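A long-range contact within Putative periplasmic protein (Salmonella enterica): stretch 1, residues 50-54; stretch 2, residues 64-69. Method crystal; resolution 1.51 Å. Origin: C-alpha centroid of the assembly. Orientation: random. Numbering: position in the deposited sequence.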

ATOM      1  N   SER C  50      -8.337   0.011  21.975  1.00 91.72           N
ATOM      2  CA  SER C  50      -8.799  -0.905  20.939  1.00 94.67           C
ATOM      3  C   SER C  50      -9.854  -0.227  20.067  1.00 87.44           C
ATOM      4  O   SER C  50     -10.488   0.737  20.495  1.00 92.37           O
ATOM      5  CB  SER C  50      -9.363  -2.179  21.573  1.00102.97           C
ATOM      6  OG  SER C  50      -8.362  -2.880  22.291  1.00106.67           O
ATOM      7  N   GLY C  51     -10.047  -0.730  18.852  1.00 73.62           N
ATOM      8  CA  GLY C  51      -9.338  -1.901  18.374  1.00 58.36           C
ATOM      9  C   GLY C  51      -8.027  -1.583  17.686  1.00 41.42           C
ATOM     10  O   GLY C  51      -6.952  -1.758  18.256  1.00 39.46           O
ATOM     11  N   ALA C  52      -8.103  -1.120  16.446  1.00 24.87           N
ATOM     12  CA  ALA C  52      -6.884  -0.890  15.691  1.00 21.89           C
ATOM     13  C   ALA C  52      -7.005   0.400  14.890  1.00 20.99           C
ATOM     14  O   ALA C  52      -7.740   0.472  13.907  1.00 22.11           O
ATOM     15  CB  ALA C  52      -6.581  -2.078  14.796  1.00 19.24           C
ATOM     16  N   ASN C  53      -6.282   1.418  15.337  1.00 15.86           N
ATOM     17  CA  ASN C  53      -6.383   2.753  14.786  1.00 16.86           C
ATOM     18  C   ASN C  53      -5.047   3.183  14.232  1.00 14.92           C
ATOM     19  O   ASN C  53      -4.007   3.027  14.886  1.00 17.84           O
ATOM     20  CB  ASN C  53      -6.840   3.723  15.870  1.00 16.24           C
ATOM     21  CG  ASN C  53      -8.088   3.238  16.578  1.00 23.11           C
ATOM     22  OD1 ASN C  53      -9.124   3.041  15.955  1.00 24.76           O
ATOM     23  ND2 ASN C  53      -7.982   3.008  17.874  1.00 29.37           N
ATOM     24  N   TYR C  54      -5.070   3.715  13.018  1.00 12.30           N
ATOM     25  CA  TYR C  54      -3.835   4.000  12.286  1.00 14.75           C
ATOM     26  C   TYR C  54      -3.725   5.471  11.930  1.00 16.32           C
ATOM     27  O   TYR C  54      -4.731   6.146  11.713  1.00 14.92           O
ATOM     28  CB  TYR C  54      -3.761   3.159  10.998  1.00 15.63           C
ATOM     29  CG  TYR C  54      -3.828   1.657  11.198  1.00 12.38           C
ATOM     30  CD1 TYR C  54      -5.052   1.019  11.424  1.00 14.25           C
ATOM     31  CD2 TYR C  54      -2.670   0.869  11.166  1.00 12.71           C
ATOM     32  CE1 TYR C  54      -5.124  -0.352  11.614  1.00 15.18           C
ATOM     33  CE2 TYR C  54      -2.744  -0.508  11.354  1.00 15.15           C
ATOM     34  CZ  TYR C  54      -3.968  -1.107  11.573  1.00 19.02           C
ATOM     35  OH  TYR C  54      -4.046  -2.472  11.749  1.00 18.48           O
ATOM     36  N   LYS C  64      -6.513   9.496   9.308  1.00 12.14           N
ATOM     37  CA  LYS C  64      -6.525   8.485  10.341  1.00 13.31           C
ATOM     38  C   LYS C  64      -7.623   7.459  10.038  1.00 13.07           C
ATOM     39  O   LYS C  64      -8.736   7.798   9.590  1.00 14.57           O
ATOM     40  CB  LYS C  64      -6.724   9.118  11.725  1.00 15.81           C
ATOM     41  CG  LYS C  64      -5.553   9.975  12.178  1.00 21.32           C
ATOM     42  CD  LYS C  64      -5.788  10.533  13.582  1.00 25.04           C
ATOM     43  CE  LYS C  64      -4.523  11.153  14.156  1.00 29.93           C
ATOM     44  NZ  LYS C  64      -3.892  12.109  13.210  1.00 27.69           N
ATOM     45  N   LEU C  65      -7.288   6.197  10.266  1.00 13.12           N
ATOM     46  CA  LEU C  65      -8.176   5.094   9.973  1.00 12.91           C
ATOM     47  C   LEU C  65      -8.511   4.439  11.300  1.00 16.01           C
ATOM     48  O   LEU C  65      -7.625   3.934  12.014  1.00 18.07           O
ATOM     49  CB  LEU C  65      -7.465   4.098   9.030  1.00 11.96           C
ATOM     50  CG  LEU C  65      -8.182   2.773   8.757  1.00 12.11           C
ATOM     51  CD1 LEU C  65      -9.451   3.030   7.940  1.00 16.17           C
ATOM     52  CD2 LEU C  65      -7.248   1.770   8.032  1.00 13.83           C
ATOM     53  N   TYR C  66      -9.787   4.477  11.668  1.00 15.55           N
ATOM     54  CA  TYR C  66     -10.208   3.895  12.926  1.00 19.18           C
ATOM     55  C   TYR C  66     -10.974   2.625  12.650  1.00 22.15           C
ATOM     56  O   TYR C  66     -11.966   2.644  11.923  1.00 23.66           O
ATOM     57  CB  TYR C  66     -11.090   4.873  13.697  1.00 18.00           C
ATOM     58  CG  TYR C  66     -10.368   6.137  14.068  1.00 26.13           C
ATOM     59  CD1 TYR C  66      -9.719   6.253  15.283  1.00 26.60           C
ATOM     60  CD2 TYR C  66     -10.316   7.213  13.194  1.00 30.24           C
ATOM     61  CE1 TYR C  66      -9.048   7.410  15.623  1.00 24.91           C
ATOM     62  CE2 TYR C  66      -9.647   8.372  13.528  1.00 30.27           C
ATOM     63  CZ  TYR C  66      -9.021   8.464  14.745  1.00 23.39           C
ATOM     64  OH  TYR C  66      -8.356   9.621  15.084  1.00 31.99           O
ATOM     65  N   THR C  67     -10.524   1.518  13.228  1.00 18.13           N
ATOM     66  CA  THR C  67     -11.180   0.250  12.963  1.00 20.23           C
ATOM     67  C   THR C  67     -11.524  -0.481  14.251  1.00 27.31           C
ATOM     68  O   THR C  67     -10.830  -0.355  15.262  1.00 24.00           O
ATOM     69  CB  THR C  67     -10.325  -0.670  12.061  1.00 21.71           C
ATOM     70  OG1 THR C  67      -9.390  -1.410  12.856  1.00 24.69           O
ATOM     71  CG2 THR C  67      -9.573   0.146  11.002  1.00 22.34           C
ATOM     72  N   LYS C  68     -12.611  -1.241  14.185  1.00 29.59           N
ATOM     73  CA  LYS C  68     -13.156  -1.968  15.315  1.00 28.39           C
ATOM     74  C   LYS C  68     -13.864  -3.182  14.748  1.00 31.52           C
ATOM     75  O   LYS C  68     -14.882  -3.044  14.080  1.00 30.56           O
ATOM     76  CB  LYS C  68     -14.155  -1.087  16.063  1.00 33.08           C
ATOM     77  CG  LYS C  68     -14.757  -1.729  17.299  1.00 40.12           C
ATOM     78  CD  LYS C  68     -13.714  -1.922  18.381  1.00 43.74           C
ATOM     79  CE  LYS C  68     -14.320  -2.585  19.609  1.00 53.02           C
ATOM     80  NZ  LYS C  68     -15.495  -1.824  20.117  1.00 54.47           N
ATOM     81  N   GLY C  69     -13.326  -4.371  15.003  1.00 29.33           N
ATOM     82  CA  GLY C  69     -13.896  -5.583  14.440  1.00 29.77           C
ATOM     83  C   GLY C  69     -13.905  -5.530  12.920  1.00 30.03           C
ATOM     84  O   GLY C  69     -12.859  -5.380  12.277  1.00 30.43           O
TER
HETATM   85  O   HOH W   1     -11.193   1.927  16.974  1.00 35.11           O

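Two neighbouring strands run antiparallel here, their directions 174° apart, and the backbone sets most of the rules. Stretch 2 enters at Lys-64, which contributes mainly through its main chain: its CA lies 3.3 Å from Tyr-54 O in a CA-H...O contact, while the end of its side chain leads away from the other strand.

Leu-65 makes the cleanest pairing. Its N donates to Tyr-54 O at 2.9 Å, and its O accepts from Tyr-54 N at 2.8 Å, both nearly straight, so the two residues close a hydrogen-bonded pair. The same carbonyl, Leu-65 O, also sits 3.3 Å from Asn-53 CA in a CA-H...O contact. Being cross-strand partners, Leu-65 and Tyr-54 send their side chains to one face, where Leu-65 CD2 meets Tyr-54 CD1 at 4.1 Å, an apolar contact between two buried residues.

Tyr-66 faces Asn-53 across a non-hydrogen-bonded pair, and the strands draw in to a CA-CA distance of 4.4 Å. Both side chains take the opposite face from the Tyr-54 and Leu-65 pair; Asn-53 OD1 comes within 3.3 Å of Tyr-66 CD1, meeting the ring obliquely.

Thr-67 shows how a side chain can reinforce a register. Ala-52 N donates to Thr-67 O at 3.1 Å almost linearly, but the return bond from Thr-67 N to Ala-52 O, also 3.1 Å, is bent to 133° and weak. With chi1 in p, the hydroxyl supplies a shorter link: Thr-67 OG1 donates to Ala-52 O at 2.7 Å. Thr-67 N has a second weak bond, 3.4 Å to Asn-53 OD1. A water then donates to both Asn-53 OD1 (2.6 Å) and Thr-67 O (2.9 Å), bridging the strands.

At Lys-68 the pairing gives way to looser packing, with Lys-68 CD 3.9 Å from Gly-51 N. Gly-69 makes no contact.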